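Long-range contacts in pollen-specific leucine-rich repeat extensin-like protein 1 (Arabidopsis thaliana, PDB 6TME), which probably binds a partner protein through its leucine-rich repeats as a pollen-specific cell-wall glycoprotein: residues A[169-174]-A[197-202]; A[192-197]-A[215-220]; A[239-244]-A[261-266]. All blocks are in the same frame, centred on the assembly; numbering follows the deposited sequence.

In the fold
All three contacts join successive turns of one leucine-rich repeat solenoid, and all are buried; they differ in which part of the repeat they join. Interaction 2 pairs neighbouring strands and the turns behind them, with 552 Å² buried. Interaction 3 repeats that parallel pairing two repeats further on, with 417 Å² and an aspartate where interaction 2 has threonine. Interaction 1 is the smallest, 207 Å²; it runs from one repeat's turn to the next repeat's second strand and rests mainly on an asparagine amide. Asn197 belongs to both interactions 1 and 2. Interactions 2 and 3 touch where the neighbouring strands 214-216 and 238-240 run into their turns. A chain of another protein lies within reach of all three.

Interaction 1 of 3, residues A[169-174]-A[197-202]; sequences LDIRYN and NRFEST. With GOL (glycerol), chain S; EDO (1,2-ethanediol), chain U.
Asn197 and Ile171 meet through one hydrogen bond that is characteristic of the asparagine stack of a leucine-rich repeat: Asn197 ND2 donates to Ile171 O over 3.1 Å at 163°. The acceptor lies close to the plane of the amide, whereas the donor stands above the carbonyl plane. From the other face of that plane Asn174 ND2 also reaches Ile171 O, at 2.9 Å, and so two side-chain amides grip one buried backbone oxygen. The first torsion of Asn197 (chi1 -84°) puts CG beside the backbone N, and hydrogen bonds hold the amide beyond it. Its OD1 receives a weak, bent bond from Asn174 N at 3.3 Å and a hydrogen bond from Phe176 N; the second hydrogen of ND2 goes to Leu194 O.

Next to this amide Ile171 CD1 comes to the edge of the Phe199 ring, near its plane, 3.6 Å from CZ, the two side chains crossing at about a right angle. Both residues also pack on Phe176.

In the next shell, Asp170 shapes the segment 169-174. Its OD1 accepts from Arg172 N at 3.0 Å, an Asx turn, while its OD2 uses the syn lone pair in a salt bridge with Arg172 NE. Asp170 OD2 lies close to the plane of the guanidinium, whose NH1 bonds the backbone of a chain of another protein, which also bonds Tyr173 OH. A glycerol, probably from the crystallisation liquor, donates from its O3 to Asn197 O over 2.9 Å.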
loop_
_atom_site.group_PDB
_atom_site.type_symbol
_atom_site.label_atom_id
_atom_site.label_comp_id
_atom_site.label_asym_id
_atom_site.label_seq_id
_atom_site.Cartn_x
_atom_site.Cartn_y
_atom_site.Cartn_z
ATOM N N LEU A 169 -0.248 1.954 -8.018
ATOM C CA LEU A 169 -1.243 2.936 -7.612
ATOM C C LEU A 169 -1.002 3.237 -6.145
ATOM O O LEU A 169 -1.185 2.355 -5.298
ATOM C CB LEU A 169 -2.649 2.402 -7.841
ATOM C CG LEU A 169 -3.821 3.334 -7.515
ATOM C CD1 LEU A 169 -3.656 4.685 -8.160
ATOM C CD2 LEU A 169 -5.146 2.704 -7.950
ATOM N N ASP A 170 -0.585 4.471 -5.842
ATOM C CA ASP A 170 -0.431 4.936 -4.463
ATOM C C ASP A 170 -1.327 6.148 -4.198
ATOM O O ASP A 170 -1.041 7.248 -4.670
ATOM C CB ASP A 170 1.027 5.269 -4.159
ATOM C CG ASP A 170 1.295 5.382 -2.657
ATOM O OD1 ASP A 170 0.326 5.650 -1.916
ATOM O OD2 ASP A 170 2.457 5.215 -2.216
ATOM N N ILE A 171 -2.390 5.957 -3.415
ATOM C CA ILE A 171 -3.260 7.045 -2.981
ATOM C C ILE A 171 -3.255 7.209 -1.468
ATOM O O ILE A 171 -4.092 7.929 -0.922
ATOM C CB ILE A 171 -4.696 6.856 -3.502
ATOM C CG1 ILE A 171 -5.315 5.588 -2.877
ATOM C CG2 ILE A 171 -4.706 6.774 -5.049
ATOM C CD1 ILE A 171 -6.792 5.409 -3.199
ATOM N N ARG A 172 -2.308 6.572 -0.785
ATOM C CA ARG A 172 -2.251 6.583 0.669
ATOM C C ARG A 172 -2.075 8.009 1.191
ATOM O O ARG A 172 -1.543 8.896 0.506
ATOM C CB ARG A 172 -1.104 5.671 1.154
ATOM C CG ARG A 172 0.294 6.288 0.996
ATOM C CD ARG A 172 1.486 5.315 1.046
ATOM N NE ARG A 172 2.611 6.007 0.415
ATOM C CZ ARG A 172 3.586 6.652 1.058
ATOM N NH1 ARG A 172 3.668 6.654 2.398
ATOM N NH2 ARG A 172 4.497 7.303 0.348
ATOM N N TYR A 173 -2.582 8.235 2.406
ATOM C CA TYR A 173 -2.392 9.486 3.146
ATOM C C TYR A 173 -3.097 10.661 2.465
ATOM O O TYR A 173 -2.532 11.745 2.293
ATOM C CB TYR A 173 -0.906 9.781 3.356
ATOM C CG TYR A 173 -0.404 9.166 4.619
ATOM C CD1 TYR A 173 -0.776 9.677 5.870
ATOM C CD2 TYR A 173 0.419 8.051 4.577
ATOM C CE1 TYR A 173 -0.310 9.080 7.057
ATOM C CE2 TYR A 173 0.891 7.471 5.725
ATOM C CZ TYR A 173 0.518 7.982 6.963
ATOM O OH TYR A 173 1.004 7.367 8.076
ATOM N N ASN A 174 -4.341 10.432 2.069
ATOM C CA ASN A 174 -5.189 11.487 1.545
ATOM C C ASN A 174 -6.469 11.433 2.373
ATOM O O ASN A 174 -6.481 10.951 3.507
ATOM C CB ASN A 174 -5.425 11.314 0.046
ATOM C CG ASN A 174 -4.239 11.746 -0.780
ATOM O OD1 ASN A 174 -3.967 12.939 -0.908
ATOM N ND2 ASN A 174 -3.539 10.781 -1.372
ATOM N N ASN A 197 -6.521 6.561 4.721
ATOM C CA ASN A 197 -7.580 7.319 4.082
ATOM C C ASN A 197 -8.792 7.213 5.003
ATOM O O ASN A 197 -8.687 6.955 6.207
ATOM C CB ASN A 197 -7.805 6.792 2.659
ATOM C CG ASN A 197 -6.841 7.406 1.679
ATOM O OD1 ASN A 197 -7.004 8.564 1.285
ATOM N ND2 ASN A 197 -5.791 6.662 1.330
ATOM N N ARG A 198 -9.970 7.388 4.439
ATOM C CA ARG A 198 -11.187 7.186 5.194
ATOM C C ARG A 198 -12.129 6.242 4.458
ATOM O O ARG A 198 -13.345 6.399 4.504
ATOM C CB ARG A 198 -11.848 8.526 5.497
ATOM C CG ARG A 198 -11.048 9.366 6.470
ATOM C CD ARG A 198 -11.141 8.761 7.893
ATOM N NE ARG A 198 -12.226 9.373 8.671
ATOM C CZ ARG A 198 -12.425 9.206 9.977
ATOM N NH1 ARG A 198 -11.623 8.427 10.689
ATOM N NH2 ARG A 198 -13.435 9.826 10.571
ATOM N N PHE A 199 -11.581 5.238 3.778
ATOM C CA PHE A 199 -12.415 4.205 3.173
ATOM C C PHE A 199 -13.211 3.446 4.231
ATOM O O PHE A 199 -12.765 3.258 5.369
ATOM C CB PHE A 199 -11.563 3.222 2.375
ATOM C CG PHE A 199 -10.881 3.847 1.191
ATOM C CD1 PHE A 199 -11.629 4.486 0.206
ATOM C CD2 PHE A 199 -9.492 3.799 1.063
ATOM C CE1 PHE A 199 -10.995 5.085 -0.900
ATOM C CE2 PHE A 199 -8.856 4.391 -0.029
ATOM C CZ PHE A 199 -9.605 5.036 -1.015
ATOM N N GLU A 200 -14.383 2.969 3.822
ATOM C CA GLU A 200 -15.340 2.315 4.706
ATOM C C GLU A 200 -15.866 1.032 4.066
ATOM O O GLU A 200 -15.506 0.658 2.945
ATOM C CB GLU A 200 -16.501 3.256 5.044
ATOM C CG GLU A 200 -16.237 4.169 6.229
ATOM C CD GLU A 200 -17.531 4.696 6.867
ATOM O OE1 GLU A 200 -18.502 4.977 6.118
ATOM O OE2 GLU A 200 -17.582 4.803 8.120
ATOM N N SER A 201 -16.733 0.353 4.807
ATOM C CA SER A 201 -17.337 -0.907 4.395
ATOM C C SER A 201 -16.310 -1.989 4.090
ATOM O O SER A 201 -15.201 -1.970 4.633
ATOM C CB SER A 201 -18.261 -0.709 3.202
ATOM O OG SER A 201 -19.575 -0.501 3.677
ATOM N N THR A 202 -16.691 -2.949 3.254
ATOM C CA THR A 202 -16.045 -4.247 3.273
ATOM C C THR A 202 -14.830 -4.279 2.372
ATOM O O THR A 202 -14.656 -3.442 1.482
ATOM C CB THR A 202 -17.002 -5.371 2.849
ATOM O OG1 THR A 202 -17.515 -5.127 1.536
ATOM C CG2 THR A 202 -18.129 -5.491 3.818
HETATM C C1 GOL S . -5.209 11.126 6.716
HETATM O O1 GOL S . -4.447 11.209 5.494
HETATM C C2 GOL S . -5.168 9.646 7.340
HETATM O O2 GOL S . -4.243 9.486 8.377
HETATM C C3 GOL S . -6.609 9.330 7.831
HETATM O O3 GOL S . -6.661 7.945 8.033
HETATM C C1 EDO U . -11.447 8.138 14.472
HETATM O O1 EDO U . -11.474 6.702 14.383
HETATM C C2 EDO U . -12.816 8.690 14.872
HETATM O O2 EDO U . -13.669 8.732 13.718
#

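Interaction 2 of 3, residues A[192-197]-A[215-220]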
loop_
_atom_site.group_PDB
_atom_site.type_symbol
_atom_site.label_atom_id
_atom_site.label_comp_id
_atom_site.label_asym_id
_atom_site.label_seq_id
_atom_site.Cartn_x
_atom_site.Cartn_y
_atom_site.Cartn_z
ATOM N N ILE A 192 -0.726 -1.777 -4.522
ATOM C CA ILE A 192 -1.934 -1.023 -4.206
ATOM C C ILE A 192 -1.756 -0.486 -2.785
ATOM O O ILE A 192 -1.794 -1.255 -1.814
ATOM C CB ILE A 192 -3.206 -1.887 -4.316
ATOM C CG1 ILE A 192 -3.212 -2.679 -5.621
ATOM C CG2 ILE A 192 -4.478 -1.040 -4.216
ATOM C CD1 ILE A 192 -4.237 -3.799 -5.679
ATOM N N PHE A 193 -1.541 0.822 -2.657
ATOM C CA PHE A 193 -1.420 1.471 -1.355
ATOM C C PHE A 193 -2.679 2.297 -1.123
ATOM O O PHE A 193 -2.933 3.262 -1.848
ATOM C CB PHE A 193 -0.157 2.335 -1.284
ATOM C CG PHE A 193 1.117 1.549 -1.483
ATOM C CD1 PHE A 193 1.644 0.799 -0.456
ATOM C CD2 PHE A 193 1.770 1.541 -2.721
ATOM C CE1 PHE A 193 2.819 0.062 -0.630
ATOM C CE2 PHE A 193 2.936 0.801 -2.912
ATOM C CZ PHE A 193 3.465 0.063 -1.860
ATOM N N LEU A 194 -3.476 1.905 -0.131
ATOM C CA LEU A 194 -4.699 2.618 0.220
ATOM C C LEU A 194 -4.651 3.193 1.624
ATOM O O LEU A 194 -5.572 3.914 2.006
ATOM C CB LEU A 194 -5.919 1.694 0.110
ATOM C CG LEU A 194 -6.013 0.809 -1.124
ATOM C CD1 LEU A 194 -6.994 -0.314 -0.838
ATOM C CD2 LEU A 194 -6.443 1.629 -2.356
ATOM N N ASN A 195 -3.597 2.916 2.384
ATOM C CA ASN A 195 -3.619 3.135 3.818
ATOM C C ASN A 195 -3.795 4.613 4.136
ATOM O O ASN A 195 -3.516 5.494 3.312
ATOM C CB ASN A 195 -2.344 2.591 4.478
ATOM C CG ASN A 195 -1.056 3.217 3.910
ATOM O OD1 ASN A 195 -0.565 2.835 2.841
ATOM N ND2 ASN A 195 -0.516 4.186 4.634
ATOM N N ASN A 196 -4.300 4.875 5.346
ATOM C CA ASN A 196 -4.449 6.235 5.877
ATOM C C ASN A 196 -5.332 7.088 4.974
ATOM O O ASN A 196 -4.957 8.173 4.507
ATOM C CB ASN A 196 -3.090 6.896 6.085
ATOM C CG ASN A 196 -2.338 6.302 7.245
ATOM O OD1 ASN A 196 -1.693 5.254 7.115
ATOM N ND2 ASN A 196 -2.404 6.974 8.388
ATOM N N ASN A 197 -6.521 6.561 4.721
ATOM C CA ASN A 197 -7.580 7.319 4.082
ATOM C C ASN A 197 -8.792 7.213 5.003
ATOM O O ASN A 197 -8.687 6.955 6.207
ATOM C CB ASN A 197 -7.805 6.792 2.659
ATOM C CG ASN A 197 -6.841 7.406 1.679
ATOM O OD1 ASN A 197 -7.004 8.564 1.285
ATOM N ND2 ASN A 197 -5.791 6.662 1.330
ATOM N N VAL A 215 -0.246 -5.027 -0.885
ATOM C CA VAL A 215 -1.514 -4.320 -0.705
ATOM C C VAL A 215 -1.575 -3.777 0.724
ATOM O O VAL A 215 -1.395 -4.536 1.681
ATOM C CB VAL A 215 -2.734 -5.232 -0.960
ATOM C CG1 VAL A 215 -3.995 -4.407 -0.875
ATOM C CG2 VAL A 215 -2.648 -5.982 -2.301
ATOM N N THR A 216 -1.846 -2.476 0.877
ATOM C CA THR A 216 -2.061 -1.892 2.194
ATOM C C THR A 216 -3.469 -1.316 2.311
ATOM O O THR A 216 -3.930 -0.585 1.416
ATOM C CB THR A 216 -1.008 -0.815 2.526
ATOM O OG1 THR A 216 -1.142 0.336 1.676
ATOM C CG2 THR A 216 0.406 -1.401 2.412
ATOM N N PHE A 217 -4.154 -1.684 3.408
ATOM C CA PHE A 217 -5.455 -1.154 3.820
ATOM C C PHE A 217 -5.380 -0.403 5.142
ATOM O O PHE A 217 -6.416 0.077 5.625
ATOM C CB PHE A 217 -6.488 -2.273 4.029
ATOM C CG PHE A 217 -6.745 -3.123 2.846
ATOM C CD1 PHE A 217 -7.749 -2.786 1.946
ATOM C CD2 PHE A 217 -6.031 -4.292 2.657
ATOM C CE1 PHE A 217 -8.014 -3.589 0.844
ATOM C CE2 PHE A 217 -6.277 -5.097 1.554
ATOM C CZ PHE A 217 -7.274 -4.742 0.643
ATOM N N ALA A 218 -4.202 -0.367 5.774
ATOM C CA ALA A 218 -4.057 0.124 7.143
ATOM C C ALA A 218 -4.741 1.477 7.339
ATOM O O ALA A 218 -4.813 2.290 6.423
ATOM C CB ALA A 218 -2.567 0.238 7.482
ATOM N N HIS A 219 -5.252 1.712 8.551
ATOM C CA HIS A 219 -5.751 3.028 8.984
ATOM C C HIS A 219 -6.846 3.566 8.061
ATOM O O HIS A 219 -6.783 4.687 7.528
ATOM C CB HIS A 219 -4.603 4.024 9.119
ATOM C CG HIS A 219 -3.588 3.606 10.133
ATOM N ND1 HIS A 219 -3.935 3.217 11.408
ATOM C CD2 HIS A 219 -2.245 3.472 10.053
ATOM C CE1 HIS A 219 -2.848 2.878 12.072
ATOM N NE2 HIS A 219 -1.810 3.011 11.270
ATOM N N ASN A 220 -7.863 2.737 7.873
ATOM C CA ASN A 220 -9.101 3.176 7.249
ATOM C C ASN A 220 -10.225 2.813 8.218
ATOM O O ASN A 220 -9.987 2.546 9.402
ATOM C CB ASN A 220 -9.223 2.556 5.857
ATOM C CG ASN A 220 -8.376 3.280 4.851
ATOM O OD1 ASN A 220 -8.718 4.400 4.442
ATOM N ND2 ASN A 220 -7.241 2.672 4.464
#
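A buried side-chain bond links the two turns: Thr216 OG1 donates to Asn195 OD1 over 2.8 Å. The first torsions put the two groups where they can meet, Thr216 OG1 (chi1 67°) and Asn195 CG (chi1 58°) each lying between its own backbone N and carbonyl carbon. The same hydroxyl lies at the edge of the Phe193 ring, 3.5 Å from CD1. Asn195 ND2 donates to Asn196 OD1, which lies in the plane of the Asn195 amide, and also bonds the backbone of a chain of another protein.

Asn196 and His219 run side by side, pointing the same way with amide and ring planes 60° apart; Asn196 OD1 stands at the ring edge, 3.5 Å from His219 CD2. Leu194 and Phe217 also lie side by side, pointing the same way, their CD1 atoms 3.8 Å apart.

Asn220 ND2 divides its hydrogens between Leu194 O, at 3.2 Å, and Phe217 O, at 3.0 Å. It meets Leu194 O from the face opposite Asn197 ND2. The backbones pair in parallel, Thr216 N to Ile192 O and Leu194 N to Thr216 O. Such in-register repetition of strand, turn and inward asparagine is the signature of the leucine-rich repeat solenoid.

Interaction 3 of 3, residues A[239-244]-A[261-266]; sequences IVFIGN and TVFDAS
Against the carboxylate of Asp264 lie the outer carbons of Ile242, the two side chains crossing: Ile242 CG1 is 3.3 Å from Asp264 OD1, and Ile242 CD1 is 3.4 Å from Asp264 OD2. With CG anti to the backbone N (chi1 -165°), Asp264 places that carbon against Ile242 CG1. Two donors fasten OD1, Ser266 N at 3.1 Å in an Asx turn and Ser266 OG at 2.9 Å, the latter on the syn lone pair. OD2 accepts from an aromatic side chain of a chain of another protein. An alanine here would probably leave Ser266 N, Ser266 OG and that aromatic partner without their acceptor and open a gap beside Ile242.

On the other face of the strands Ile239 lies alongside Phe263, pointing the same way. Its CG2 presses close to the ring, 3.4 Å from Phe263 CD2, and Phe241 CE2 meets Phe263 CZ more loosely.

Four backbone bonds keep the parallel register: Ile239 N to Val262 O, Asp264 N to Ile239 O, Phe241 N to Asp264 O and Gly243 N to Ser266 O. Asn268 ND2 continues the asparagine stack to Phe241 O. Strand 238-240 is thereby held between 214-216 and 262-264, and 286-288 follows as the next strand.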
loop_
_atom_site.group_PDB
_atom_site.type_symbol
_atom_site.label_atom_id
_atom_site.label_comp_id
_atom_site.label_asym_id
_atom_site.label_seq_id
_atom_site.Cartn_x
_atom_site.Cartn_y
_atom_site.Cartn_z
ATOM N N ILE A 239 0.822 -7.797 3.054
ATOM C CA ILE A 239 -0.540 -7.289 3.187
ATOM C C ILE A 239 -0.692 -6.689 4.578
ATOM O O ILE A 239 -0.312 -7.305 5.577
ATOM C CB ILE A 239 -1.600 -8.378 2.918
ATOM C CG1 ILE A 239 -2.994 -7.751 2.808
ATOM C CG2 ILE A 239 -1.575 -9.507 3.979
ATOM C CD1 ILE A 239 -3.844 -8.367 1.711
ATOM N N VAL A 240 -1.212 -5.470 4.645
ATOM C CA VAL A 240 -1.236 -4.702 5.882
ATOM C C VAL A 240 -2.653 -4.191 6.116
ATOM O O VAL A 240 -3.185 -3.443 5.287
ATOM C CB VAL A 240 -0.232 -3.541 5.836
ATOM C CG1 VAL A 240 -0.198 -2.809 7.166
ATOM C CG2 VAL A 240 1.161 -4.077 5.471
ATOM N N PHE A 241 -3.260 -4.613 7.237
ATOM C CA PHE A 241 -4.608 -4.245 7.655
ATOM C C PHE A 241 -4.645 -3.397 8.924
ATOM O O PHE A 241 -5.739 -3.140 9.439
ATOM C CB PHE A 241 -5.461 -5.482 7.961
ATOM C CG PHE A 241 -5.684 -6.406 6.817
ATOM C CD1 PHE A 241 -6.679 -6.152 5.879
ATOM C CD2 PHE A 241 -4.978 -7.598 6.741
ATOM C CE1 PHE A 241 -6.909 -7.040 4.836
ATOM C CE2 PHE A 241 -5.199 -8.488 5.712
ATOM C CZ PHE A 241 -6.168 -8.216 4.757
ATOM N N ILE A 242 -3.494 -3.014 9.476
ATOM C CA ILE A 242 -3.411 -2.282 10.738
ATOM C C ILE A 242 -4.524 -1.244 10.895
ATOM O O ILE A 242 -4.662 -0.328 10.074
ATOM C CB ILE A 242 -2.045 -1.584 10.879
ATOM C CG1 ILE A 242 -0.911 -2.555 10.661
ATOM C CG2 ILE A 242 -1.902 -0.942 12.264
ATOM C CD1 ILE A 242 0.438 -1.877 10.730
ATOM N N GLY A 243 -5.300 -1.354 11.970
ATOM C CA GLY A 243 -6.112 -0.230 12.390
ATOM C C GLY A 243 -7.349 -0.010 11.546
ATOM O O GLY A 243 -7.499 1.030 10.913
ATOM N N ASN A 244 -8.221 -1.007 11.501
ATOM C CA ASN A 244 -9.496 -0.902 10.812
ATOM C C ASN A 244 -10.555 -1.403 11.791
ATOM O O ASN A 244 -10.343 -1.482 13.007
ATOM C CB ASN A 244 -9.473 -1.678 9.490
ATOM C CG ASN A 244 -8.820 -0.894 8.368
ATOM O OD1 ASN A 244 -9.395 0.064 7.845
ATOM N ND2 ASN A 244 -7.607 -1.294 7.993
ATOM N N THR A 261 5.586 -12.556 3.205
ATOM C CA THR A 261 6.596 -12.254 4.211
ATOM C C THR A 261 6.095 -11.358 5.334
ATOM O O THR A 261 6.729 -11.303 6.399
ATOM C CB THR A 261 7.808 -11.553 3.573
ATOM O OG1 THR A 261 7.386 -10.332 2.946
ATOM C CG2 THR A 261 8.477 -12.457 2.560
ATOM N N VAL A 262 5.010 -10.622 5.103
ATOM C CA VAL A 262 4.509 -9.629 6.036
ATOM C C VAL A 262 3.004 -9.803 6.069
ATOM O O VAL A 262 2.325 -9.532 5.070
ATOM C CB VAL A 262 4.852 -8.183 5.637
ATOM C CG1 VAL A 262 4.147 -7.231 6.606
ATOM C CG2 VAL A 262 6.356 -7.931 5.622
ATOM N N PHE A 263 2.478 -10.228 7.209
ATOM C CA PHE A 263 1.038 -10.323 7.409
ATOM C C PHE A 263 0.707 -9.607 8.714
ATOM O O PHE A 263 0.971 -10.123 9.806
ATOM C CB PHE A 263 0.556 -11.782 7.430
ATOM C CG PHE A 263 -0.944 -11.898 7.354
ATOM C CD1 PHE A 263 -1.719 -11.721 8.484
ATOM C CD2 PHE A 263 -1.576 -12.102 6.143
ATOM C CE1 PHE A 263 -3.095 -11.776 8.407
ATOM C CE2 PHE A 263 -2.954 -12.150 6.061
ATOM C CZ PHE A 263 -3.712 -11.993 7.189
ATOM N N ASP A 264 0.115 -8.428 8.611
ATOM C CA ASP A 264 -0.170 -7.601 9.778
ATOM C C ASP A 264 -1.676 -7.337 9.841
ATOM O O ASP A 264 -2.226 -6.631 8.991
ATOM C CB ASP A 264 0.645 -6.308 9.728
ATOM C CG ASP A 264 0.678 -5.579 11.073
ATOM O OD1 ASP A 264 -0.359 -5.574 11.779
ATOM O OD2 ASP A 264 1.736 -4.998 11.414
ATOM N N ALA A 265 -2.339 -7.920 10.843
ATOM C CA ALA A 265 -3.777 -7.790 11.038
ATOM C C ALA A 265 -4.103 -7.047 12.325
ATOM O O ALA A 265 -5.226 -7.156 12.838
ATOM C CB ALA A 265 -4.452 -9.163 11.035
ATOM N N SER A 266 -3.169 -6.246 12.821
ATOM C CA SER A 266 -3.285 -5.757 14.181
ATOM C C SER A 266 -4.273 -4.595 14.278
ATOM O O SER A 266 -4.589 -3.911 13.290
ATOM C CB SER A 266 -1.914 -5.339 14.731
ATOM O OG SER A 266 -1.403 -4.205 14.060
#